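PDB 4ZNM: C-domain type II peptide synthetase from Streptomyces globisporus, which has the condensation-domain fold of the CoA-dependent acyltransferase clan and is probably a free-standing component of a non-ribosomal peptide synthetase system. Local coordinates for residues P44-V49 against H156-D161; A98-R103 against L137-G142; E125-S130 against V152-H157; K240-Q245 against G403-D408. All blocks are in the same frame, centred on the assembly; numbering follows the deposited sequence.

Contact 1 of 4, residues P44-V49 against H156-D161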
loop_
_atom_site.group_PDB
_atom_site.type_symbol
_atom_site.label_atom_id
_atom_site.label_comp_id
_atom_site.label_asym_id
_atom_site.label_seq_id
_atom_site.Cartn_x
_atom_site.Cartn_y
_atom_site.Cartn_z
ATOM N N PRO A 44 9.325 13.632 -4.012
ATOM C CA PRO A 44 9.430 13.595 -2.543
ATOM C C PRO A 44 8.111 13.304 -1.851
ATOM O O PRO A 44 8.147 13.175 -0.638
ATOM C CB PRO A 44 9.915 14.998 -2.186
ATOM C CG PRO A 44 9.372 15.875 -3.288
ATOM C CD PRO A 44 9.336 15.007 -4.548
HETATM N N MSE A 45 6.989 13.205 -2.569
HETATM C CA MSE A 45 5.735 12.842 -1.904
HETATM C C MSE A 45 5.380 11.365 -2.091
HETATM O O MSE A 45 4.338 10.890 -1.597
HETATM C CB MSE A 45 4.583 13.740 -2.393
HETATM C CG MSE A 45 4.759 15.213 -2.101
HETATM SE SE MSE A 45 4.896 15.572 -0.120
HETATM C CE MSE A 45 3.034 15.163 0.351
ATOM N N TYR A 46 6.212 10.607 -2.791
ATOM C CA TYR A 46 5.866 9.198 -3.011
ATOM C C TYR A 46 6.477 8.396 -1.868
ATOM O O TYR A 46 7.544 7.773 -1.981
ATOM C CB TYR A 46 6.342 8.699 -4.385
ATOM C CG TYR A 46 5.868 7.330 -4.688
ATOM C CD1 TYR A 46 4.524 7.091 -4.976
ATOM C CD2 TYR A 46 6.744 6.264 -4.693
ATOM C CE1 TYR A 46 4.065 5.830 -5.278
ATOM C CE2 TYR A 46 6.283 4.978 -4.970
ATOM C CZ TYR A 46 4.951 4.781 -5.271
ATOM O OH TYR A 46 4.476 3.516 -5.535
ATOM N N HIS A 47 5.801 8.480 -0.720
ATOM C CA HIS A 47 6.275 7.854 0.490
ATOM C C HIS A 47 5.174 7.040 1.145
ATOM O O HIS A 47 4.029 7.030 0.695
ATOM C CB HIS A 47 6.832 8.901 1.477
ATOM C CG HIS A 47 5.956 10.097 1.673
ATOM N ND1 HIS A 47 4.620 9.998 2.007
ATOM C CD2 HIS A 47 6.232 11.421 1.586
ATOM C CE1 HIS A 47 4.113 11.216 2.124
ATOM N NE2 HIS A 47 5.073 12.096 1.889
ATOM N N ILE A 48 5.562 6.298 2.170
ATOM C CA ILE A 48 4.619 5.497 2.926
ATOM C C ILE A 48 4.857 5.843 4.394
ATOM O O ILE A 48 6.011 5.974 4.815
ATOM C CB ILE A 48 4.801 3.972 2.620
ATOM C CG1 ILE A 48 3.859 3.114 3.455
ATOM C CG2 ILE A 48 6.248 3.546 2.902
ATOM C CD1 ILE A 48 3.893 1.594 3.014
ATOM N N VAL A 49 3.781 6.013 5.161
ATOM C CA VAL A 49 3.899 6.426 6.564
ATOM C C VAL A 49 3.199 5.401 7.407
ATOM O O VAL A 49 2.232 4.807 6.980
ATOM C CB VAL A 49 3.292 7.820 6.845
ATOM C CG1 VAL A 49 3.893 8.849 5.950
ATOM C CG2 VAL A 49 1.769 7.759 6.659
ATOM N N HIS A 156 10.490 6.407 1.793
ATOM C CA HIS A 156 10.172 6.549 0.399
ATOM C C HIS A 156 9.616 5.231 -0.117
ATOM O O HIS A 156 10.110 4.146 0.193
ATOM C CB HIS A 156 11.379 6.990 -0.418
ATOM C CG HIS A 156 10.976 7.678 -1.678
ATOM N ND1 HIS A 156 10.683 6.998 -2.843
ATOM C CD2 HIS A 156 10.727 8.984 -1.930
ATOM C CE1 HIS A 156 10.298 7.867 -3.769
ATOM N NE2 HIS A 156 10.318 9.077 -3.236
ATOM N N HIS A 157 8.562 5.336 -0.907
ATOM C CA HIS A 157 7.773 4.169 -1.273
ATOM C C HIS A 157 8.409 3.376 -2.427
ATOM O O HIS A 157 7.933 2.281 -2.785
ATOM C CB HIS A 157 6.358 4.662 -1.568
ATOM C CG HIS A 157 5.308 3.587 -1.606
ATOM N ND1 HIS A 157 5.520 2.288 -1.186
ATOM C CD2 HIS A 157 4.026 3.635 -2.029
ATOM C CE1 HIS A 157 4.414 1.587 -1.348
ATOM N NE2 HIS A 157 3.491 2.380 -1.861
ATOM N N THR A 158 9.494 3.915 -3.006
ATOM C CA THR A 158 10.366 3.108 -3.874
ATOM C C THR A 158 11.235 2.159 -3.050
ATOM O O THR A 158 11.749 1.175 -3.577
ATOM C CB THR A 158 11.332 3.985 -4.766
ATOM O OG1 THR A 158 12.134 4.834 -3.923
ATOM C CG2 THR A 158 10.568 4.826 -5.795
ATOM N N ALA A 159 11.375 2.455 -1.753
ATOM C CA ALA A 159 12.270 1.739 -0.859
ATOM C C ALA A 159 11.542 0.751 0.067
ATOM O O ALA A 159 12.162 -0.144 0.595
ATOM C CB ALA A 159 13.052 2.745 -0.005
ATOM N N ALA A 160 10.245 0.942 0.288
ATOM C CA ALA A 160 9.496 0.157 1.266
ATOM C C ALA A 160 8.038 0.109 0.915
ATOM O O ALA A 160 7.458 1.111 0.516
ATOM C CB ALA A 160 9.684 0.765 2.687
ATOM N N ASP A 161 7.454 -1.074 1.031
ATOM C CA ASP A 161 6.009 -1.254 1.012
ATOM C C ASP A 161 5.451 -1.524 2.440
ATOM O O ASP A 161 6.185 -1.420 3.429
ATOM C CB ASP A 161 5.634 -2.393 0.042
ATOM C CG ASP A 161 6.360 -3.739 0.345
ATOM O OD1 ASP A 161 6.844 -3.964 1.486
ATOM O OD2 ASP A 161 6.396 -4.601 -0.585
HETATM O O HOH W 1 5.926 1.548 -4.509
#
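Y46 meets H156 and H157 with both backbone and ring where strand 47-55 begins against the loop H156-D161, which carries the HHxxxD signature of condensation domains. Its carbonyl O accepts a nearly straight bond from H157 N (2.9 Å, 170° at the hydrogen). The same oxygen lies 3.1 Å above the H156 ring plane, over its centre, and takes no bond from the ring nitrogens. That imidazole is fixed instead by ND1 with T158 OG1 (2.8 Å) and by NE2 with G43. The phenol, its CG anti to the backbone N (chi1 -173°), receives H157 CB over one face and H156 CE1 at its edge. Beyond CB the H157 imidazole continues as an offset stack on the phenol, centroids 4.8 Å apart and planes 24° from parallel. One water joins Y46 OH to H157 O and sits over the imidazole. H47 follows as an antiparallel non-hydrogen-bonded partner of H156; their side chains diverge, and the H47 ring bonds to T127 and S404. I48 CB lies over the H157 face opposite the water, offset toward the rim, while I48 CD1 packs on D161 C at 3.5 Å. A160 O accepts H157 ND1 at 2.8 Å. D161 turns its carboxylate to R298, F310 and A164. The ND1 bond to A160 O, close to the ring plane, fixes the rotation of the H157 imidazole and so the direction of NE2, while Y46 with its water and I48 confine its two faces.

Contact 2 of 4, residues A98-R103 against L137-G142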
loop_
_atom_site.group_PDB
_atom_site.type_symbol
_atom_site.label_atom_id
_atom_site.label_comp_id
_atom_site.label_asym_id
_atom_site.label_seq_id
_atom_site.Cartn_x
_atom_site.Cartn_y
_atom_site.Cartn_z
ATOM N N ALA A 98 22.395 9.269 12.096
ATOM C CA ALA A 98 21.175 8.874 12.802
ATOM C C ALA A 98 20.407 10.118 13.248
ATOM O O ALA A 98 21.022 11.019 13.822
ATOM C CB ALA A 98 21.518 8.033 13.988
ATOM N N ALA A 99 19.097 10.168 13.004
ATOM C CA ALA A 99 18.312 11.371 13.290
ATOM C C ALA A 99 16.948 11.001 13.878
ATOM O O ALA A 99 16.351 9.978 13.521
ATOM C CB ALA A 99 18.127 12.211 12.025
ATOM N N LEU A 100 16.497 11.784 14.862
ATOM C CA LEU A 100 15.162 11.557 15.408
ATOM C C LEU A 100 14.600 12.882 15.827
ATOM O O LEU A 100 15.283 13.673 16.477
ATOM C CB LEU A 100 15.195 10.582 16.575
ATOM C CG LEU A 100 13.881 10.411 17.346
ATOM C CD1 LEU A 100 12.786 9.780 16.492
ATOM C CD2 LEU A 100 14.137 9.597 18.634
ATOM N N GLU A 101 13.377 13.159 15.387
ATOM C CA GLU A 101 12.672 14.342 15.857
ATOM C C GLU A 101 11.707 13.925 16.980
ATOM O O GLU A 101 11.007 12.924 16.847
ATOM C CB GLU A 101 11.906 15.029 14.733
ATOM C CG GLU A 101 11.108 16.229 15.253
ATOM C CD GLU A 101 10.244 16.882 14.150
ATOM O OE1 GLU A 101 10.297 16.403 12.989
ATOM O OE2 GLU A 101 9.520 17.865 14.464
ATOM N N VAL A 102 11.674 14.699 18.064
ATOM C CA VAL A 102 10.754 14.427 19.171
ATOM C C VAL A 102 9.872 15.642 19.418
ATOM O O VAL A 102 10.342 16.777 19.379
ATOM C CB VAL A 102 11.503 14.053 20.469
ATOM C CG1 VAL A 102 10.513 13.607 21.552
ATOM C CG2 VAL A 102 12.486 12.919 20.222
ATOM N N ARG A 103 8.597 15.392 19.716
ATOM C CA ARG A 103 7.683 16.449 20.057
ATOM C C ARG A 103 6.963 16.093 21.338
ATOM O O ARG A 103 6.641 14.919 21.591
ATOM C CB ARG A 103 6.664 16.679 18.988
ATOM C CG ARG A 103 7.267 16.983 17.674
ATOM C CD ARG A 103 6.196 17.335 16.760
ATOM N NE ARG A 103 6.717 17.386 15.422
ATOM C CZ ARG A 103 6.000 17.773 14.386
ATOM N NH1 ARG A 103 4.741 18.192 14.585
ATOM N NH2 ARG A 103 6.563 17.762 13.183
ATOM N N LEU A 137 14.441 7.185 5.196
ATOM C CA LEU A 137 13.583 6.836 6.325
ATOM C C LEU A 137 13.760 7.936 7.349
ATOM O O LEU A 137 14.884 8.262 7.669
ATOM C CB LEU A 137 13.969 5.484 6.933
ATOM C CG LEU A 137 13.334 5.074 8.267
ATOM C CD1 LEU A 137 11.846 4.699 8.109
ATOM C CD2 LEU A 137 14.091 3.880 8.913
ATOM N N ARG A 138 12.664 8.511 7.822
ATOM C CA ARG A 138 12.707 9.420 8.962
ATOM C C ARG A 138 11.758 8.959 10.047
ATOM O O ARG A 138 10.818 8.209 9.780
ATOM C CB ARG A 138 12.321 10.828 8.577
ATOM C CG ARG A 138 13.311 11.514 7.686
ATOM C CD ARG A 138 13.066 13.029 7.621
ATOM N NE ARG A 138 11.944 13.394 6.752
ATOM C CZ ARG A 138 10.711 13.683 7.166
ATOM N NH1 ARG A 138 9.786 14.028 6.258
ATOM N NH2 ARG A 138 10.402 13.642 8.474
ATOM N N ALA A 139 11.974 9.473 11.252
ATOM C CA ALA A 139 11.117 9.154 12.382
ATOM C C ALA A 139 10.798 10.390 13.192
ATOM O O ALA A 139 11.664 11.256 13.437
ATOM C CB ALA A 139 11.773 8.139 13.262
ATOM N N VAL A 140 9.554 10.442 13.631
ATOM C CA VAL A 140 9.086 11.496 14.501
ATOM C C VAL A 140 8.415 10.800 15.708
ATOM O O VAL A 140 7.482 10.024 15.550
ATOM C CB VAL A 140 8.117 12.429 13.778
ATOM C CG1 VAL A 140 7.641 13.518 14.698
ATOM C CG2 VAL A 140 8.782 13.026 12.539
ATOM N N LEU A 141 8.904 11.097 16.904
ATOM C CA LEU A 141 8.324 10.564 18.127
ATOM C C LEU A 141 7.512 11.641 18.850
ATOM O O LEU A 141 8.059 12.673 19.255
ATOM C CB LEU A 141 9.439 10.026 19.020
ATOM C CG LEU A 141 8.944 9.408 20.334
ATOM C CD1 LEU A 141 8.247 8.081 20.088
ATOM C CD2 LEU A 141 10.108 9.251 21.266
ATOM N N GLY A 142 6.199 11.424 18.953
ATOM C CA GLY A 142 5.348 12.307 19.727
ATOM C C GLY A 142 5.069 11.748 21.112
ATOM O O GLY A 142 4.400 10.737 21.240
HETATM O O HOH W 2 14.677 10.456 11.482
#
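L100 CD1 forms the apolar centre, packing on A139 CB at 3.8 Å and more loosely on L141 CB; the leucine leads into strand 101-104, an outermost strand of the six-stranded sheet. This strand and strand 137-143 run parallel as the two strands of a beta-alpha-beta unit connected through helix 110-125. V102 CG2 adds a distant touch on L141 CB (4.4 Å), and helix 60-73 packs against L100, V102 and A139. V140 lies on the other face with E101 and R103, and helix 110-125 covers it there. Between these faces the backbones pair in register, E101 beside V140 and R103 beside G142, the segment directions 19° apart. E101 N binds A139 O at 3.2 Å, L141 N binds E101 O at 2.8 Å, and R103 N binds L141 O. Before the pairing starts, a water bridges A99 O and A139 N in place of a direct bond. At the polar edge the extended E101 lies beside V140, pointing the same way, with OE1 3.7 Å from V140 CG2. R103 crosses V140 and bonds to E123 through NH1, while its NE reaches E101 OE2 at 3.0 Å in a salt bridge, from above the carboxylate plane (61° out of it).

Contact 3 of 4, residues E125-S130 against V152-H157. With NA (sodium ion), chain C.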
loop_
_atom_site.group_PDB
_atom_site.type_symbol
_atom_site.label_atom_id
_atom_site.label_comp_id
_atom_site.label_asym_id
_atom_site.label_seq_id
_atom_site.Cartn_x
_atom_site.Cartn_y
_atom_site.Cartn_z
ATOM N N GLU A 125 2.774 12.887 7.010
ATOM C CA GLU A 125 2.442 12.487 5.634
ATOM C C GLU A 125 2.391 13.668 4.674
ATOM O O GLU A 125 2.581 13.496 3.481
ATOM C CB GLU A 125 1.089 11.752 5.587
ATOM C CG GLU A 125 0.782 11.139 4.249
ATOM C CD GLU A 125 -0.636 10.547 4.160
ATOM O OE1 GLU A 125 -1.071 10.210 3.015
ATOM O OE2 GLU A 125 -1.303 10.434 5.217
ATOM N N SER A 126 2.085 14.862 5.171
ATOM C CA SER A 126 2.107 16.024 4.293
ATOM C C SER A 126 3.506 16.588 4.041
ATOM O O SER A 126 3.639 17.500 3.242
ATOM C CB SER A 126 1.234 17.141 4.836
ATOM O OG SER A 126 1.875 17.726 5.959
ATOM N N THR A 127 4.539 16.035 4.659
ATOM C CA THR A 127 5.891 16.501 4.402
ATOM C C THR A 127 6.554 15.640 3.328
ATOM O O THR A 127 6.077 14.554 3.008
ATOM C CB THR A 127 6.750 16.495 5.670
ATOM O OG1 THR A 127 7.000 15.144 6.096
ATOM C CG2 THR A 127 6.058 17.279 6.765
ATOM N N GLY A 128 7.640 16.149 2.747
ATOM C CA GLY A 128 8.314 15.471 1.642
ATOM C C GLY A 128 9.538 14.700 2.075
ATOM O O GLY A 128 10.088 14.922 3.154
ATOM N N LEU A 129 9.944 13.755 1.236
ATOM C CA LEU A 129 11.105 12.921 1.535
ATOM C C LEU A 129 11.700 12.474 0.193
ATOM O O LEU A 129 11.134 11.634 -0.475
ATOM C CB LEU A 129 10.681 11.738 2.400
ATOM C CG LEU A 129 11.737 10.692 2.745
ATOM C CD1 LEU A 129 12.896 11.341 3.434
ATOM C CD2 LEU A 129 11.160 9.604 3.647
ATOM N N SER A 130 12.822 13.066 -0.184
ATOM C CA SER A 130 13.460 12.812 -1.474
ATOM C C SER A 130 13.936 11.377 -1.610
ATOM O O SER A 130 14.223 10.713 -0.605
ATOM C CB SER A 130 14.645 13.747 -1.650
ATOM O OG SER A 130 15.699 13.348 -0.799
ATOM N N VAL A 152 6.017 7.830 14.628
ATOM C CA VAL A 152 5.688 7.887 13.198
ATOM C C VAL A 152 6.925 7.653 12.350
ATOM O O VAL A 152 7.926 8.339 12.484
ATOM C CB VAL A 152 5.069 9.224 12.781
ATOM C CG1 VAL A 152 4.701 9.217 11.285
ATOM C CG2 VAL A 152 3.846 9.539 13.642
ATOM N N LEU A 153 6.840 6.664 11.476
ATOM C CA LEU A 153 7.867 6.458 10.486
ATOM C C LEU A 153 7.397 6.835 9.081
ATOM O O LEU A 153 6.234 6.614 8.682
ATOM C CB LEU A 153 8.318 5.007 10.509
ATOM C CG LEU A 153 8.753 4.461 11.872
ATOM C CD1 LEU A 153 9.234 3.002 11.682
ATOM C CD2 LEU A 153 9.840 5.349 12.488
ATOM N N ILE A 154 8.323 7.384 8.321
ATOM C CA ILE A 154 8.073 7.696 6.930
ATOM C C ILE A 154 9.248 7.244 6.099
ATOM O O ILE A 154 10.399 7.434 6.463
ATOM C CB ILE A 154 7.805 9.174 6.743
ATOM C CG1 ILE A 154 7.526 9.461 5.271
ATOM C CG2 ILE A 154 8.945 9.980 7.284
ATOM C CD1 ILE A 154 7.057 10.879 5.037
ATOM N N ALA A 155 8.927 6.616 4.980
ATOM C CA ALA A 155 9.934 6.053 4.104
ATOM C C ALA A 155 9.511 6.253 2.670
ATOM O O ALA A 155 8.317 6.236 2.352
ATOM C CB ALA A 155 10.102 4.577 4.390
ATOM N N HIS A 156 10.490 6.407 1.793
ATOM C CA HIS A 156 10.172 6.549 0.399
ATOM C C HIS A 156 9.616 5.231 -0.117
ATOM O O HIS A 156 10.110 4.146 0.193
ATOM C CB HIS A 156 11.379 6.990 -0.418
ATOM C CG HIS A 156 10.976 7.678 -1.678
ATOM N ND1 HIS A 156 10.683 6.998 -2.843
ATOM C CD2 HIS A 156 10.727 8.984 -1.930
ATOM C CE1 HIS A 156 10.298 7.867 -3.769
ATOM N NE2 HIS A 156 10.318 9.077 -3.236
ATOM N N HIS A 157 8.562 5.336 -0.907
ATOM C CA HIS A 157 7.773 4.169 -1.273
ATOM C C HIS A 157 8.409 3.376 -2.427
ATOM O O HIS A 157 7.933 2.281 -2.785
ATOM C CB HIS A 157 6.358 4.662 -1.568
ATOM C CG HIS A 157 5.308 3.587 -1.606
ATOM N ND1 HIS A 157 5.520 2.288 -1.186
ATOM C CD2 HIS A 157 4.026 3.635 -2.029
ATOM C CE1 HIS A 157 4.414 1.587 -1.348
ATOM N NE2 HIS A 157 3.491 2.380 -1.861
HETATM NA NA NA C . 15.862 11.664 1.013
HETATM O O HOH W 3 15.394 13.593 2.073
#
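L129 and I154 bring the loop that leaves helix 110-125 down onto strand 148-156, in the connection of the beta-alpha-beta unit that goes on into strand 137-143. The side-chain packing is apolar. L129 has CG anti to the backbone N (chi1 176°), directed at the strand, and its CD2 methyl lies 4.0 Å from I154 CG1. The same methyl lies over the backbone, 3.6 Å from I154 O and 3.8 Å from A155 CA. I154 extends toward the loop in return, and its CD1 ends near T127, 4.4 Å from OG1. Helix 110-125 and strand 47-55 pack on I154 as well.

No hydrogen bond joins the two segments, and several polar groups of the loop have partners elsewhere. T127 OG1 turns back to V124 O near the end of the helix, T127 O takes H47 NE2, and L129 pairs through its backbone with P44. L129 O instead approaches the H156 ring at its edge and in its plane, 3.1 Å from CD2. E125 directs its carboxylate away, to R246, R396 and S404.

The sodium ion sits at the S130 end of the segment. S130 binds it through its backbone O (2.5 Å); OG also reaches it in the conformer given, one of two, so that ligand is less certain. E133 O and P135 O add two more ligands, so the ion ties S130 to the chain that follows. L129 CD1 lies beside it without binding. A water completes the group, its O 2.2 Å from the sodium ion and held only weakly by S130 N.

Contact 4 of 4, residues K240-Q245 against G403-D408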
loop_
_atom_site.group_PDB
_atom_site.type_symbol
_atom_site.label_atom_id
_atom_site.label_comp_id
_atom_site.label_asym_id
_atom_site.label_seq_id
_atom_site.Cartn_x
_atom_site.Cartn_y
_atom_site.Cartn_z
ATOM N N LYS A 240 -0.123 18.635 -9.405
ATOM C CA LYS A 240 -0.263 17.325 -8.815
ATOM C C LYS A 240 -0.475 17.376 -7.298
ATOM O O LYS A 240 0.273 18.022 -6.561
ATOM C CB LYS A 240 0.980 16.508 -9.120
ATOM C CG LYS A 240 0.952 15.060 -8.633
ATOM C CD LYS A 240 -0.103 14.235 -9.379
ATOM C CE LYS A 240 -0.250 12.823 -8.762
ATOM N NZ LYS A 240 0.978 12.014 -8.937
ATOM N N GLY A 241 -1.441 16.612 -6.832
ATOM C CA GLY A 241 -1.614 16.370 -5.419
ATOM C C GLY A 241 -2.460 15.131 -5.224
ATOM O O GLY A 241 -3.213 14.751 -6.118
ATOM N N THR A 242 -2.315 14.490 -4.073
ATOM C CA THR A 242 -3.141 13.347 -3.744
ATOM C C THR A 242 -3.784 13.558 -2.376
ATOM O O THR A 242 -3.103 13.867 -1.402
ATOM C CB THR A 242 -2.322 12.066 -3.746
ATOM O OG1 THR A 242 -1.689 11.903 -5.029
ATOM C CG2 THR A 242 -3.170 10.875 -3.451
ATOM N N ALA A 243 -5.097 13.369 -2.331
ATOM C CA ALA A 243 -5.851 13.447 -1.096
ATOM C C ALA A 243 -6.316 12.050 -0.747
ATOM O O ALA A 243 -6.376 11.173 -1.604
ATOM C CB ALA A 243 -7.020 14.378 -1.229
ATOM N N TRP A 244 -6.643 11.861 0.519
ATOM C CA TRP A 244 -7.019 10.578 1.052
ATOM C C TRP A 244 -8.239 10.756 1.939
ATOM O O TRP A 244 -8.294 11.693 2.758
ATOM C CB TRP A 244 -5.875 9.963 1.851
ATOM C CG TRP A 244 -4.682 9.630 1.035
ATOM C CD1 TRP A 244 -3.626 10.455 0.717
ATOM C CD2 TRP A 244 -4.402 8.369 0.410
ATOM N NE1 TRP A 244 -2.712 9.766 -0.050
ATOM C CE2 TRP A 244 -3.170 8.498 -0.258
ATOM C CE3 TRP A 244 -5.079 7.149 0.348
ATOM C CZ2 TRP A 244 -2.606 7.461 -0.945
ATOM C CZ3 TRP A 244 -4.510 6.131 -0.347
ATOM C CH2 TRP A 244 -3.288 6.287 -0.989
ATOM N N GLN A 245 -9.233 9.886 1.748
ATOM C CA GLN A 245 -10.384 9.809 2.653
ATOM C C GLN A 245 -10.321 8.480 3.373
ATOM O O GLN A 245 -10.142 7.436 2.752
ATOM C CB GLN A 245 -11.700 9.976 1.888
ATOM C CG GLN A 245 -11.872 11.434 1.398
ATOM C CD GLN A 245 -13.176 11.692 0.672
ATOM O OE1 GLN A 245 -14.210 11.086 0.985
ATOM N NE2 GLN A 245 -13.134 12.601 -0.319
ATOM N N GLY A 403 -1.292 14.349 0.680
ATOM C CA GLY A 403 -0.521 13.320 1.348
ATOM C C GLY A 403 0.309 12.485 0.426
ATOM O O GLY A 403 0.744 12.959 -0.640
ATOM N N SER A 404 0.504 11.223 0.811
ATOM C CA SER A 404 1.316 10.312 0.003
ATOM C C SER A 404 0.800 10.260 -1.436
ATOM O O SER A 404 -0.402 10.214 -1.696
ATOM C CB SER A 404 1.340 8.909 0.585
ATOM O OG SER A 404 1.815 8.888 1.933
ATOM N N ASP A 405 1.729 10.302 -2.366
ATOM C CA ASP A 405 1.404 10.449 -3.783
ATOM C C ASP A 405 0.855 9.151 -4.402
ATOM O O ASP A 405 1.357 8.055 -4.151
ATOM C CB ASP A 405 2.678 10.934 -4.500
ATOM C CG ASP A 405 2.512 11.085 -6.002
ATOM O OD1 ASP A 405 2.195 12.218 -6.454
ATOM O OD2 ASP A 405 2.737 10.084 -6.726
ATOM N N ILE A 406 -0.194 9.280 -5.196
ATOM C CA ILE A 406 -0.616 8.251 -6.140
ATOM C C ILE A 406 -0.187 8.711 -7.537
ATOM O O ILE A 406 -0.680 9.731 -8.010
ATOM C CB ILE A 406 -2.130 8.006 -6.098
ATOM C CG1 ILE A 406 -2.540 7.417 -4.766
ATOM C CG2 ILE A 406 -2.564 7.011 -7.238
ATOM C CD1 ILE A 406 -4.060 7.359 -4.594
ATOM N N PRO A 407 0.740 7.974 -8.188
ATOM C CA PRO A 407 1.345 8.462 -9.431
ATOM C C PRO A 407 0.314 8.914 -10.463
ATOM O O PRO A 407 0.467 10.010 -11.043
ATOM C CB PRO A 407 2.147 7.243 -9.937
ATOM C CG PRO A 407 2.550 6.556 -8.666
ATOM C CD PRO A 407 1.366 6.716 -7.746
ATOM N N ASP A 408 -0.725 8.113 -10.688
ATOM C CA ASP A 408 -1.731 8.472 -11.708
ATOM C C ASP A 408 -2.927 7.547 -11.633
ATOM O O ASP A 408 -3.045 6.609 -12.395
ATOM C CB ASP A 408 -1.095 8.436 -13.114
ATOM C CG ASP A 408 -1.914 9.196 -14.185
ATOM O OD1 ASP A 408 -3.100 9.508 -13.975
ATOM O OD2 ASP A 408 -1.357 9.454 -15.278
HETATM O O HOH W 4 0.316 14.781 -2.627
HETATM O O HOH W 5 0.468 13.672 -5.178
#
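K240, T242 and W244 form a largely polar contact with the loop G403-D408, at the start of strand 242-249, an outermost strand of the five-stranded sheet. The loop runs back to that sheet after strands 383-385 and 388-392 have joined the other, six-stranded one, so it lies where the two lobes of the condensation-domain fold meet. T242 is gripped at two points: its O accepts G403 N (2.8 Å, nearly along the C=O axis), and its OG1 accepts I406 N at 3.0 Å. The side chains of T242 and I406 cross at about a right angle. W244 uses its indole N-H, NE1 reaching S404 O at 2.9 Å on a lone pair and close to the ring plane. Its CZ2 packs on I406 CG1 at 3.8 Å, while S404 OG turns away to H47. Waters fill in between, one linking T242 N to G403 O and another T242 OG1 to D405 OD1. K240 bends at chi4 (-66°), which sets NZ beside D405 OD1 in a 2.8 Å salt bridge on the syn side of the carboxylate. NZ also donates to I406 O and P407 O, both at 3.0 Å, lying above each carbonyl plane. Three acceptors, one of them charged, would account for all three ammonium hydrogens, consistent with a protonated lysine that holds the loop by charge and backbone oxygens alike.

How the contacts relate
From the N terminus, contact 1 closes a loop of about 106 residues, from 44-49 at the start of strand 47-55 to the turn after strand 148-156. Contact 2 is nested inside it, pairing strands 101-104 and 137-143 at the edge of the same sheet. Contact 3 crosses contact 2 along the chain and ends on the stretch used by contact 1, sharing H156 and H157 with it. Contact 4 follows in series, joining strand 242-249 of the other sheet to a late loop. It touches contact 1 through M45 O and D405 N, and contact 3 through E125 OE1 and S404 N, tying the two lobes together; contact 2 stays about 10 Å from it at the nearest atoms.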